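Glutathione S-transferase (Xanthomonas axonopodis pv. citri, PDB 6NV6) probably conjugates glutathione to electrophilic substrates, as a theta class glutathione transferase of a citrus canker pathogen. Local coordinates at residues 20-23 against 28-31; 58-63 against 72-77; 98-103 against 137-142; 106-111 against 130-135. All coordinates share one frame; numbering follows the deposited sequence.

Interaction 1. Residues 20-23 against 28-31; sequences WCAE and AYTS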
loop_
_atom_site.group_PDB
_atom_site.type_symbol
_atom_site.label_atom_id
_atom_site.label_comp_id
_atom_site.label_asym_id
_atom_site.label_seq_id
_atom_site.Cartn_x
_atom_site.Cartn_y
_atom_site.Cartn_z
ATOM N N TRP A 20 0.606 8.502 -1.518
ATOM C CA TRP A 20 0.171 8.634 -0.137
ATOM C C TRP A 20 1.302 9.163 0.748
ATOM O O TRP A 20 1.088 10.053 1.582
ATOM C CB TRP A 20 -0.339 7.277 0.350
ATOM C CG TRP A 20 -0.807 7.254 1.761
ATOM C CD1 TRP A 20 -1.108 8.324 2.551
ATOM C CD2 TRP A 20 -1.029 6.088 2.557
ATOM N NE1 TRP A 20 -1.498 7.894 3.787
ATOM C CE2 TRP A 20 -1.470 6.523 3.815
ATOM C CE3 TRP A 20 -0.903 4.715 2.323
ATOM C CZ2 TRP A 20 -1.786 5.626 4.851
ATOM C CZ3 TRP A 20 -1.226 3.826 3.344
ATOM C CH2 TRP A 20 -1.654 4.282 4.591
ATOM N N CYS A 21 2.513 8.628 0.580
ATOM C CA CYS A 21 3.649 9.099 1.367
ATOM C C CYS A 21 3.976 10.561 1.069
ATOM O O CYS A 21 4.164 11.370 1.990
ATOM C CB CYS A 21 4.859 8.209 1.106
ATOM S SG CYS A 21 6.128 8.457 2.330
ATOM N N ALA A 22 4.062 10.909 -0.215
ATOM C CA ALA A 22 4.200 12.310 -0.583
ATOM C C ALA A 22 3.162 13.159 0.141
ATOM O O ALA A 22 3.501 14.132 0.826
ATOM C CB ALA A 22 4.064 12.462 -2.094
ATOM N N GLU A 23 1.888 12.767 0.028
ATOM C CA GLU A 23 0.805 13.529 0.639
ATOM C C GLU A 23 0.975 13.636 2.153
ATOM O O GLU A 23 0.810 14.718 2.724
ATOM C CB GLU A 23 -0.537 12.898 0.280
ATOM C CG GLU A 23 -0.917 13.077 -1.177
ATOM C CD GLU A 23 -1.531 14.442 -1.461
ATOM O OE1 GLU A 23 -2.215 14.984 -0.559
ATOM O OE2 GLU A 23 -1.322 14.974 -2.580
ATOM N N ALA A 28 5.700 19.803 -1.928
ATOM C CA ALA A 28 5.392 20.052 -3.323
ATOM C C ALA A 28 5.847 18.861 -4.148
ATOM O O ALA A 28 7.015 18.460 -4.081
ATOM C CB ALA A 28 6.084 21.329 -3.791
ATOM N N TYR A 29 4.929 18.282 -4.918
ATOM C CA TYR A 29 5.330 17.226 -5.833
ATOM C C TYR A 29 4.460 17.285 -7.081
ATOM O O TYR A 29 3.313 17.740 -7.044
ATOM C CB TYR A 29 5.262 15.825 -5.179
ATOM C CG TYR A 29 3.854 15.296 -4.958
ATOM C CD1 TYR A 29 3.102 15.705 -3.862
ATOM C CD2 TYR A 29 3.279 14.393 -5.848
ATOM C CE1 TYR A 29 1.822 15.241 -3.658
ATOM C CE2 TYR A 29 1.992 13.926 -5.651
ATOM C CZ TYR A 29 1.269 14.356 -4.549
ATOM O OH TYR A 29 -0.015 13.905 -4.328
ATOM N N THR A 30 5.034 16.823 -8.185
ATOM C CA THR A 30 4.314 16.587 -9.426
ATOM C C THR A 30 4.038 15.099 -9.581
ATOM O O THR A 30 4.921 14.265 -9.346
ATOM C CB THR A 30 5.129 17.081 -10.625
ATOM O OG1 THR A 30 5.473 18.458 -10.434
ATOM C CG2 THR A 30 4.368 16.900 -11.921
ATOM N N SER A 31 2.818 14.771 -9.994
ATOM C CA SER A 31 2.453 13.415 -10.376
ATOM C C SER A 31 2.186 13.388 -11.872
ATOM O O SER A 31 1.256 14.045 -12.344
ATOM C CB SER A 31 1.216 12.936 -9.620
ATOM O OG SER A 31 0.634 11.828 -10.281
#
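The phenol ring of Tyr-29 meets helix residues Ala-22 and Glu-23 in two different ways, one over a face and one at its edge. Ala-22 sends its CB over the middle of the ring. This methyl lies 3.9 Å from the ring centroid of Tyr-29 and only 13° off the ring normal, a CH-pi contact. Its nearest ring atom is CD1 of Tyr-29, 3.8 Å from Ala-22 CB. Glu-23 approaches the far end of the same ring, near its plane. Tyr-29 OH donates a hydrogen bond to Glu-23 OE2, with the carboxylate plane turned 81° from the ring plane. The modelled separation is implausibly short, so the bond's exact length is doubtful. The glutamate chain bends at its second torsion (chi2 -81°), which folds the carboxylate back so that OE2 reaches the hydroxyl. The two segments belong to the beta-alpha-beta unit formed by strand 4-7, helix 13-25 and strand 29-32, at the start of the thioredoxin-like N-terminal domain. Tyr-29 leaves the edge strand of the sheet and reaches back to the last turns of the helix. Its CG sits between the backbone N and the carbonyl carbon (chi1 73°), which directs the ring at the helix. Ala-22 also touches Ile-6 of the neighbouring strand, and Tyr-29 touches Ile-4. The other carboxylate oxygen, Glu-23 OE1, forms a salt bridge with Arg-200 near the C-terminus.

Interaction 2. Residues 58-63 against 72-77; sequences LQDGAL and VRYLAA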
loop_
_atom_site.group_PDB
_atom_site.type_symbol
_atom_site.label_atom_id
_atom_site.label_comp_id
_atom_site.label_asym_id
_atom_site.label_seq_id
_atom_site.Cartn_x
_atom_site.Cartn_y
_atom_site.Cartn_z
ATOM N N LEU A 58 10.424 7.752 -8.809
ATOM C CA LEU A 58 10.605 8.973 -8.041
ATOM C C LEU A 58 11.833 9.702 -8.552
ATOM O O LEU A 58 12.853 9.078 -8.853
ATOM C CB LEU A 58 10.762 8.682 -6.551
ATOM C CG LEU A 58 10.711 9.846 -5.543
ATOM C CD1 LEU A 58 12.070 10.443 -5.275
ATOM C CD2 LEU A 58 9.780 10.951 -5.980
ATOM N N GLN A 59 11.724 11.026 -8.661
ATOM C CA GLN A 59 12.866 11.897 -8.901
ATOM C C GLN A 59 12.785 13.061 -7.928
ATOM O O GLN A 59 11.762 13.748 -7.855
ATOM C CB GLN A 59 12.904 12.416 -10.338
ATOM C CG GLN A 59 14.063 13.375 -10.596
ATOM C CD GLN A 59 14.265 13.683 -12.072
ATOM O OE1 GLN A 59 13.632 13.074 -12.942
ATOM N NE2 GLN A 59 15.151 14.639 -12.361
ATOM N N ASP A 60 13.856 13.268 -7.175
ATOM C CA ASP A 60 13.951 14.385 -6.239
ATOM C C ASP A 60 15.375 14.914 -6.368
ATOM O O ASP A 60 16.307 14.356 -5.774
ATOM C CB ASP A 60 13.639 13.966 -4.809
ATOM C CG ASP A 60 13.821 15.106 -3.819
ATOM O OD1 ASP A 60 13.941 16.269 -4.261
ATOM O OD2 ASP A 60 13.848 14.843 -2.598
ATOM N N GLY A 61 15.530 15.994 -7.127
ATOM C CA GLY A 61 16.863 16.465 -7.458
ATOM C C GLY A 61 17.624 15.414 -8.243
ATOM O O GLY A 61 17.150 14.897 -9.266
ATOM N N ALA A 62 18.816 15.074 -7.758
ATOM C CA ALA A 62 19.662 14.095 -8.427
ATOM C C ALA A 62 19.217 12.654 -8.202
ATOM O O ALA A 62 19.687 11.759 -8.916
ATOM C CB ALA A 62 21.108 14.253 -7.958
ATOM N N LEU A 63 18.336 12.412 -7.235
ATOM C CA LEU A 63 17.945 11.060 -6.865
ATOM C C LEU A 63 16.888 10.518 -7.817
ATOM O O LEU A 63 15.968 11.234 -8.216
ATOM C CB LEU A 63 17.409 11.042 -5.434
ATOM C CG LEU A 63 17.079 9.691 -4.803
ATOM C CD1 LEU A 63 18.272 8.755 -4.908
ATOM C CD2 LEU A 63 16.662 9.880 -3.355
ATOM N N VAL A 72 9.145 5.062 -0.289
ATOM C CA VAL A 72 8.423 5.439 0.923
ATOM C C VAL A 72 9.412 5.776 2.023
ATOM O O VAL A 72 9.382 6.871 2.601
ATOM C CB VAL A 72 7.463 4.313 1.360
ATOM C CG1 VAL A 72 6.947 4.552 2.786
ATOM C CG2 VAL A 72 6.300 4.166 0.368
ATOM N N ARG A 73 10.315 4.837 2.316
ATOM C CA ARG A 73 11.271 5.037 3.396
ATOM C C ARG A 73 12.054 6.319 3.188
ATOM O O ARG A 73 12.305 7.069 4.139
ATOM C CB ARG A 73 12.205 3.831 3.513
ATOM C CG ARG A 73 11.556 2.650 4.228
ATOM C CD ARG A 73 12.582 1.575 4.569
ATOM N NE ARG A 73 13.023 0.896 3.354
ATOM C CZ ARG A 73 12.458 -0.212 2.878
ATOM N NH1 ARG A 73 11.444 -0.775 3.525
ATOM N NH2 ARG A 73 12.908 -0.764 1.755
ATOM N N TYR A 74 12.407 6.607 1.938
ATOM C CA TYR A 74 13.105 7.847 1.643
ATOM C C TYR A 74 12.233 9.060 1.965
ATOM O O TYR A 74 12.622 9.928 2.759
ATOM C CB TYR A 74 13.539 7.869 0.184
ATOM C CG TYR A 74 14.010 9.236 -0.202
ATOM C CD1 TYR A 74 15.161 9.767 0.366
ATOM C CD2 TYR A 74 13.282 10.023 -1.083
ATOM C CE1 TYR A 74 15.593 11.032 0.038
ATOM C CE2 TYR A 74 13.703 11.284 -1.421
ATOM C CZ TYR A 74 14.857 11.785 -0.861
ATOM O OH TYR A 74 15.284 13.046 -1.191
ATOM N N LEU A 75 11.040 9.132 1.359
ATOM C CA LEU A 75 10.188 10.305 1.527
ATOM C C LEU A 75 9.900 10.590 2.995
ATOM O O LEU A 75 9.867 11.755 3.411
ATOM C CB LEU A 75 8.885 10.128 0.745
ATOM C CG LEU A 75 9.044 10.520 -0.728
ATOM C CD1 LEU A 75 7.856 10.055 -1.564
ATOM C CD2 LEU A 75 9.267 12.022 -0.867
ATOM N N ALA A 76 9.707 9.550 3.808
ATOM C CA ALA A 76 9.401 9.814 5.212
ATOM C C ALA A 76 10.645 10.267 5.971
ATOM O O ALA A 76 10.613 11.275 6.684
ATOM C CB ALA A 76 8.763 8.586 5.869
ATOM N N ALA A 77 11.757 9.546 5.821
ATOM C CA ALA A 77 12.987 9.972 6.480
ATOM C C ALA A 77 13.400 11.379 6.045
ATOM O O ALA A 77 13.828 12.192 6.873
ATOM C CB ALA A 77 14.107 8.972 6.197
#
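Tyr-74 reaches from its helix to Leu-63 and Asp-60, and it carries most of the helix side of the contact. Leu-63 places CD2 over the middle of one ring face. This methyl stands 3.7 Å from the ring centroid of Tyr-74, 12° off the normal, as a CH-pi contact. The closest ring atom is CZ of Tyr-74, 3.6 Å from Leu-63 CD2. The leucine and tyrosine side chains come from opposite directions, so the methyl end of one lies over the ring of the other. Tyr-74 holds its CG anti to the backbone N (chi1 169°), and this carries the hydroxyl out to the strand side. Leu-58 adds a looser apolar contact, with CD1 lying 4.3 Å from Tyr-74 CE2. The strands belong to a beta hairpin in the thioredoxin-like domain. A type II' turn from Asp-60 to Leu-63 links them, with Gly-61 at positive phi. The turn brings Asp-60 and Leu-63 close together, beside helix 68-79, which packs against the sheet. Asp-60 meets the ring edge near its plane. Tyr-74 OH donates a hydrogen bond to Asp-60 OD2, 2.7 Å away, although the position of that oxygen is less certain. The carboxylate and ring planes are 52° apart. Asp-60 also touches Ile-4 of the adjacent strand, while Leu-58 packs on both Ile-4 and Ile-6 there.

Interaction 3. Residues 98-103 against 137-142; sequences MDWTTS and GELLAR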
loop_
_atom_site.group_PDB
_atom_site.type_symbol
_atom_site.label_atom_id
_atom_site.label_comp_id
_atom_site.label_asym_id
_atom_site.label_seq_id
_atom_site.Cartn_x
_atom_site.Cartn_y
_atom_site.Cartn_z
ATOM N N MET A 98 6.447 -3.898 5.655
ATOM C CA MET A 98 6.818 -3.392 4.341
ATOM C C MET A 98 7.405 -4.504 3.479
ATOM O O MET A 98 6.976 -4.714 2.339
ATOM C CB MET A 98 7.800 -2.235 4.488
ATOM C CG MET A 98 7.284 -1.093 5.347
ATOM S SD MET A 98 8.429 0.303 5.389
ATOM C CE MET A 98 8.047 1.051 3.792
ATOM N N ASP A 99 8.382 -5.239 4.018
ATOM C CA ASP A 99 8.958 -6.366 3.287
ATOM C C ASP A 99 7.929 -7.465 3.041
ATOM O O ASP A 99 7.888 -8.053 1.956
ATOM C CB ASP A 99 10.142 -6.931 4.056
ATOM C CG ASP A 99 11.428 -6.200 3.769
ATOM O OD1 ASP A 99 11.507 -5.504 2.732
ATOM O OD2 ASP A 99 12.357 -6.334 4.589
ATOM N N TRP A 100 7.100 -7.766 4.043
ATOM C CA TRP A 100 6.118 -8.836 3.906
ATOM C C TRP A 100 5.071 -8.512 2.840
ATOM O O TRP A 100 4.609 -9.408 2.119
ATOM C CB TRP A 100 5.475 -9.086 5.272
ATOM C CG TRP A 100 4.406 -10.137 5.311
ATOM C CD1 TRP A 100 4.561 -11.442 5.646
ATOM C CD2 TRP A 100 3.007 -9.951 5.063
ATOM N NE1 TRP A 100 3.351 -12.097 5.599
ATOM C CE2 TRP A 100 2.381 -11.200 5.247
ATOM C CE3 TRP A 100 2.222 -8.850 4.691
ATOM C CZ2 TRP A 100 1.016 -11.383 5.068
ATOM C CZ3 TRP A 100 0.853 -9.036 4.514
ATOM C CH2 TRP A 100 0.271 -10.291 4.701
ATOM N N THR A 101 4.683 -7.242 2.721
ATOM C CA THR A 101 3.733 -6.867 1.681
ATOM C C THR A 101 4.279 -7.219 0.304
ATOM O O THR A 101 3.567 -7.784 -0.537
ATOM C CB THR A 101 3.415 -5.371 1.773
ATOM O OG1 THR A 101 2.748 -5.095 3.008
ATOM C CG2 THR A 101 2.515 -4.946 0.626
ATOM N N THR A 102 5.548 -6.906 0.064
ATOM C CA THR A 102 6.153 -7.243 -1.216
ATOM C C THR A 102 6.462 -8.735 -1.316
ATOM O O THR A 102 6.108 -9.386 -2.304
ATOM C CB THR A 102 7.413 -6.408 -1.422
ATOM O OG1 THR A 102 7.062 -5.015 -1.420
ATOM C CG2 THR A 102 8.081 -6.782 -2.739
ATOM N N SER A 103 7.114 -9.297 -0.296
ATOM C CA SER A 103 7.628 -10.653 -0.416
ATOM C C SER A 103 6.518 -11.699 -0.441
ATOM O O SER A 103 6.695 -12.768 -1.040
ATOM C CB SER A 103 8.604 -10.936 0.727
ATOM O OG SER A 103 7.931 -11.390 1.886
ATOM N N GLY A 137 -6.676 -14.260 1.596
ATOM C CA GLY A 137 -7.394 -14.169 2.857
ATOM C C GLY A 137 -6.600 -14.691 4.041
ATOM O O GLY A 137 -6.548 -14.056 5.099
ATOM N N GLU A 138 -5.977 -15.861 3.888
ATOM C CA GLU A 138 -5.279 -16.427 5.038
ATOM C C GLU A 138 -3.945 -15.739 5.275
ATOM O O GLU A 138 -3.465 -15.707 6.412
ATOM C CB GLU A 138 -5.080 -17.938 4.885
ATOM C CG GLU A 138 -6.369 -18.783 5.091
ATOM C CD GLU A 138 -7.343 -18.223 6.161
ATOM O OE1 GLU A 138 -7.010 -18.282 7.365
ATOM O OE2 GLU A 138 -8.455 -17.751 5.803
ATOM N N LEU A 139 -3.343 -15.174 4.232
ATOM C CA LEU A 139 -2.209 -14.286 4.448
ATOM C C LEU A 139 -2.636 -13.059 5.238
ATOM O O LEU A 139 -2.010 -12.702 6.246
ATOM C CB LEU A 139 -1.596 -13.877 3.110
ATOM C CG LEU A 139 -0.781 -14.973 2.405
ATOM C CD1 LEU A 139 -0.332 -14.537 1.008
ATOM C CD2 LEU A 139 0.397 -15.392 3.271
ATOM N N LEU A 140 -3.716 -12.404 4.800
ATOM C CA LEU A 140 -4.205 -11.233 5.520
ATOM C C LEU A 140 -4.544 -11.554 6.974
ATOM O O LEU A 140 -4.411 -10.685 7.849
ATOM C CB LEU A 140 -5.417 -10.653 4.799
ATOM C CG LEU A 140 -4.983 -9.860 3.569
ATOM C CD1 LEU A 140 -6.185 -9.254 2.854
ATOM C CD2 LEU A 140 -3.958 -8.796 3.985
ATOM N N ALA A 141 -4.981 -12.791 7.249
ATOM C CA ALA A 141 -5.243 -13.201 8.624
ATOM C C ALA A 141 -4.029 -12.992 9.522
ATOM O O ALA A 141 -4.179 -12.723 10.721
ATOM C CB ALA A 141 -5.677 -14.666 8.648
ATOM N N ARG A 142 -2.821 -13.087 8.959
ATOM C CA ARG A 142 -1.622 -12.821 9.745
ATOM C C ARG A 142 -1.530 -11.346 10.125
ATOM O O ARG A 142 -1.232 -11.006 11.278
ATOM C CB ARG A 142 -0.379 -13.265 8.972
ATOM C CG ARG A 142 -0.178 -14.782 8.898
ATOM C CD ARG A 142 0.822 -15.138 7.805
ATOM N NE ARG A 142 0.686 -16.515 7.326
ATOM C CZ ARG A 142 1.400 -17.038 6.328
ATOM N NH1 ARG A 142 2.310 -16.309 5.698
ATOM N NH2 ARG A 142 1.210 -18.295 5.962
#
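This is a helix-to-helix packing contact in the all-helical C-terminal domain of the glutathione transferase fold, where Trp-100 of helix 88-118 bears on Leu-139 and Arg-142 of helix 126-146. No hydrogen bond crosses between the segments. The six-membered part of the indole does the touching. Trp-100 CZ2 lies 3.5 Å from the backbone oxygen of Leu-139, and CH2 of the same indole is 3.7 Å from that oxygen. The carbonyl oxygen sits at the ring edge, near the ring plane. It therefore faces the C-H rim of the indole. Leu-139 also offers its side chain, with CB 4.1 Å from Trp-100 CZ2. The tryptophan reaches this place because its CG is anti to the backbone N (chi1 178°), which throws the indole out from its own helix toward the other. Arg-142 lies one turn further along. Its NH1 is 4.3 Å from Trp-100 NE1, edge toward edge, with each atom near the plane of the other group. This is a loose approach. The guanidinium is also flanked within its own helix, where Leu-139 CD2 lies over one of its faces, offset toward the rim. Around the contact, Trp-97 meets the Trp-100 ring edge-to-face and Phe-105 touches it too. Leu-139 packs in turn on Thr-104 and Val-108. The chemistry is mainly van der Waals, with a weakly polar match between the indole rim and a carbonyl oxygen, and so the pairing depends on shape more than on directed bonds.

Interaction 4. Residues 106-111 against 130-135; sequences AGVFRD and AAALTQ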
loop_
_atom_site.group_PDB
_atom_site.type_symbol
_atom_site.label_atom_id
_atom_site.label_comp_id
_atom_site.label_asym_id
_atom_site.label_seq_id
_atom_site.Cartn_x
_atom_site.Cartn_y
_atom_site.Cartn_z
ATOM N N ALA A 106 1.811 -9.333 -2.173
ATOM C CA ALA A 106 1.496 -8.605 -3.399
ATOM C C ALA A 106 1.310 -9.541 -4.593
ATOM O O ALA A 106 0.410 -9.332 -5.419
ATOM C CB ALA A 106 2.590 -7.575 -3.675
ATOM N N GLY A 107 2.135 -10.589 -4.693
ATOM C CA GLY A 107 2.078 -11.449 -5.863
ATOM C C GLY A 107 0.744 -12.158 -5.995
ATOM O O GLY A 107 0.085 -12.079 -7.038
ATOM N N VAL A 108 0.318 -12.853 -4.935
ATOM C CA VAL A 108 -0.960 -13.559 -4.990
ATOM C C VAL A 108 -2.106 -12.566 -5.117
ATOM O O VAL A 108 -3.076 -12.809 -5.844
ATOM C CB VAL A 108 -1.131 -14.497 -3.774
ATOM C CG1 VAL A 108 -1.258 -13.720 -2.485
ATOM C CG2 VAL A 108 -2.345 -15.414 -3.963
ATOM N N PHE A 109 -2.003 -11.414 -4.453
ATOM C CA PHE A 109 -3.111 -10.475 -4.518
ATOM C C PHE A 109 -3.207 -9.827 -5.886
ATOM O O PHE A 109 -4.313 -9.654 -6.412
ATOM C CB PHE A 109 -2.997 -9.399 -3.453
ATOM C CG PHE A 109 -4.093 -8.388 -3.548
ATOM C CD1 PHE A 109 -5.360 -8.680 -3.080
ATOM C CD2 PHE A 109 -3.884 -7.176 -4.166
ATOM C CE1 PHE A 109 -6.391 -7.761 -3.191
ATOM C CE2 PHE A 109 -4.916 -6.258 -4.278
ATOM C CZ PHE A 109 -6.169 -6.556 -3.785
ATOM N N ARG A 110 -2.071 -9.439 -6.473
ATOM C CA ARG A 110 -2.128 -8.891 -7.821
ATOM C C ARG A 110 -2.752 -9.899 -8.775
ATOM O O ARG A 110 -3.455 -9.516 -9.721
ATOM C CB ARG A 110 -0.734 -8.477 -8.296
ATOM N N ASP A 111 -2.546 -11.191 -8.508
ATOM C CA ASP A 111 -3.169 -12.234 -9.315
ATOM C C ASP A 111 -4.674 -12.265 -9.093
ATOM O O ASP A 111 -5.454 -12.270 -10.055
ATOM C CB ASP A 111 -2.543 -13.586 -8.980
ATOM C CG ASP A 111 -2.404 -14.475 -10.188
ATOM O OD1 ASP A 111 -1.823 -14.013 -11.196
ATOM O OD2 ASP A 111 -2.867 -15.640 -10.119
ATOM N N ALA A 130 -10.021 -18.354 -7.316
ATOM C CA ALA A 130 -10.472 -19.011 -6.098
ATOM C C ALA A 130 -9.322 -19.318 -5.149
ATOM O O ALA A 130 -9.462 -19.169 -3.930
ATOM C CB ALA A 130 -11.212 -20.302 -6.449
ATOM N N ALA A 131 -8.182 -19.751 -5.697
ATOM C CA ALA A 131 -7.034 -20.071 -4.858
ATOM C C ALA A 131 -6.316 -18.806 -4.415
ATOM O O ALA A 131 -5.883 -18.701 -3.261
ATOM C CB ALA A 131 -6.078 -21.005 -5.599
ATOM N N ALA A 132 -6.191 -17.831 -5.315
ATOM C CA ALA A 132 -5.672 -16.529 -4.918
ATOM C C ALA A 132 -6.522 -15.924 -3.809
ATOM O O ALA A 132 -5.997 -15.503 -2.769
ATOM C CB ALA A 132 -5.604 -15.598 -6.128
ATOM N N LEU A 133 -7.846 -15.891 -4.008
ATOM C CA LEU A 133 -8.728 -15.313 -3.000
ATOM C C LEU A 133 -8.572 -16.016 -1.662
ATOM O O LEU A 133 -8.541 -15.366 -0.610
ATOM C CB LEU A 133 -10.184 -15.381 -3.453
ATOM C CG LEU A 133 -11.165 -14.869 -2.392
ATOM C CD1 LEU A 133 -10.863 -13.423 -2.072
ATOM C CD2 LEU A 133 -12.618 -15.011 -2.810
ATOM N N THR A 134 -8.461 -17.343 -1.681
ATOM C CA THR A 134 -8.368 -18.072 -0.425
ATOM C C THR A 134 -7.027 -17.822 0.254
ATOM O O THR A 134 -6.958 -17.701 1.482
ATOM C CB THR A 134 -8.586 -19.568 -0.678
ATOM O OG1 THR A 134 -9.954 -19.798 -1.045
ATOM C CG2 THR A 134 -8.239 -20.384 0.569
ATOM N N GLN A 135 -5.951 -17.728 -0.522
ATOM C CA GLN A 135 -4.641 -17.526 0.085
ATOM C C GLN A 135 -4.423 -16.073 0.485
ATOM O O GLN A 135 -3.854 -15.794 1.548
ATOM C CB GLN A 135 -3.539 -17.988 -0.861
ATOM C CG GLN A 135 -2.227 -18.153 -0.146
ATOM C CD GLN A 135 -1.074 -18.283 -1.092
ATOM O OE1 GLN A 135 0.050 -17.895 -0.770
ATOM N NE2 GLN A 135 -1.336 -18.833 -2.279
#
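Apolar contact comes first, between Val-108 of helix 88-118 and Ala-132 of helix 126-146. Val-108 CG2 lies 3.6 Å from Ala-132 CA, and the same methyl is 3.9 Å from Ala-132 CB. The valine has CG2 anti to the backbone N and CG1 between N and the carbonyl carbon (chi1 67°), which points CG2 at the alanine. The small alanine lets the helix backbones come near. The CA atoms of Val-108 and Ala-132 are 5.6 Å apart, the shortest CA pair between the segments. Contacts between side chain and backbone follow. Ala-132 CB is 3.8 Å from Val-108 O, and Val-108 CG2 is likewise 3.8 Å from Ala-132 O. Each residue thus packs on the backbone of the other. The third kind is polar against apolar. Gln-135 runs extended out from its helix toward Val-108 and brings NE2 to 3.9 Å from Val-108 CG2, laying its amide end beside the methyl. These two long helices form part of the helical bundle of the C-terminal domain. Val-108 also touches Ser-136 of the partner helix, and Ala-132 touches Leu-112, so the interface continues along both helices. Phe-109 points away from this contact and packs on helix 163-174. With no hydrogen bond across the segments, the closeness of the helices here rests on small and branched apolar groups fitting together.

Overall arrangement
Interactions 1 and 2 belong to the thioredoxin-like domain and share its sheet. Both set a tyrosine against an aliphatic group and a carboxylate, but the tyrosine comes from the strand in one and from the helix in the other. They touch through Cys-21 and Leu-75. Interactions 3 and 4 pair the same two helices, 88-118 and 126-146, with centres about 11 Å apart, and neither has a hydrogen bond across. Leu-139 and Val-108 join them. Met-98 packs on Val-72 and Arg-73, linking interactions 2 and 3 across the domains. All four are partly buried, and only 3 and 4 include exposed residues among those that touch.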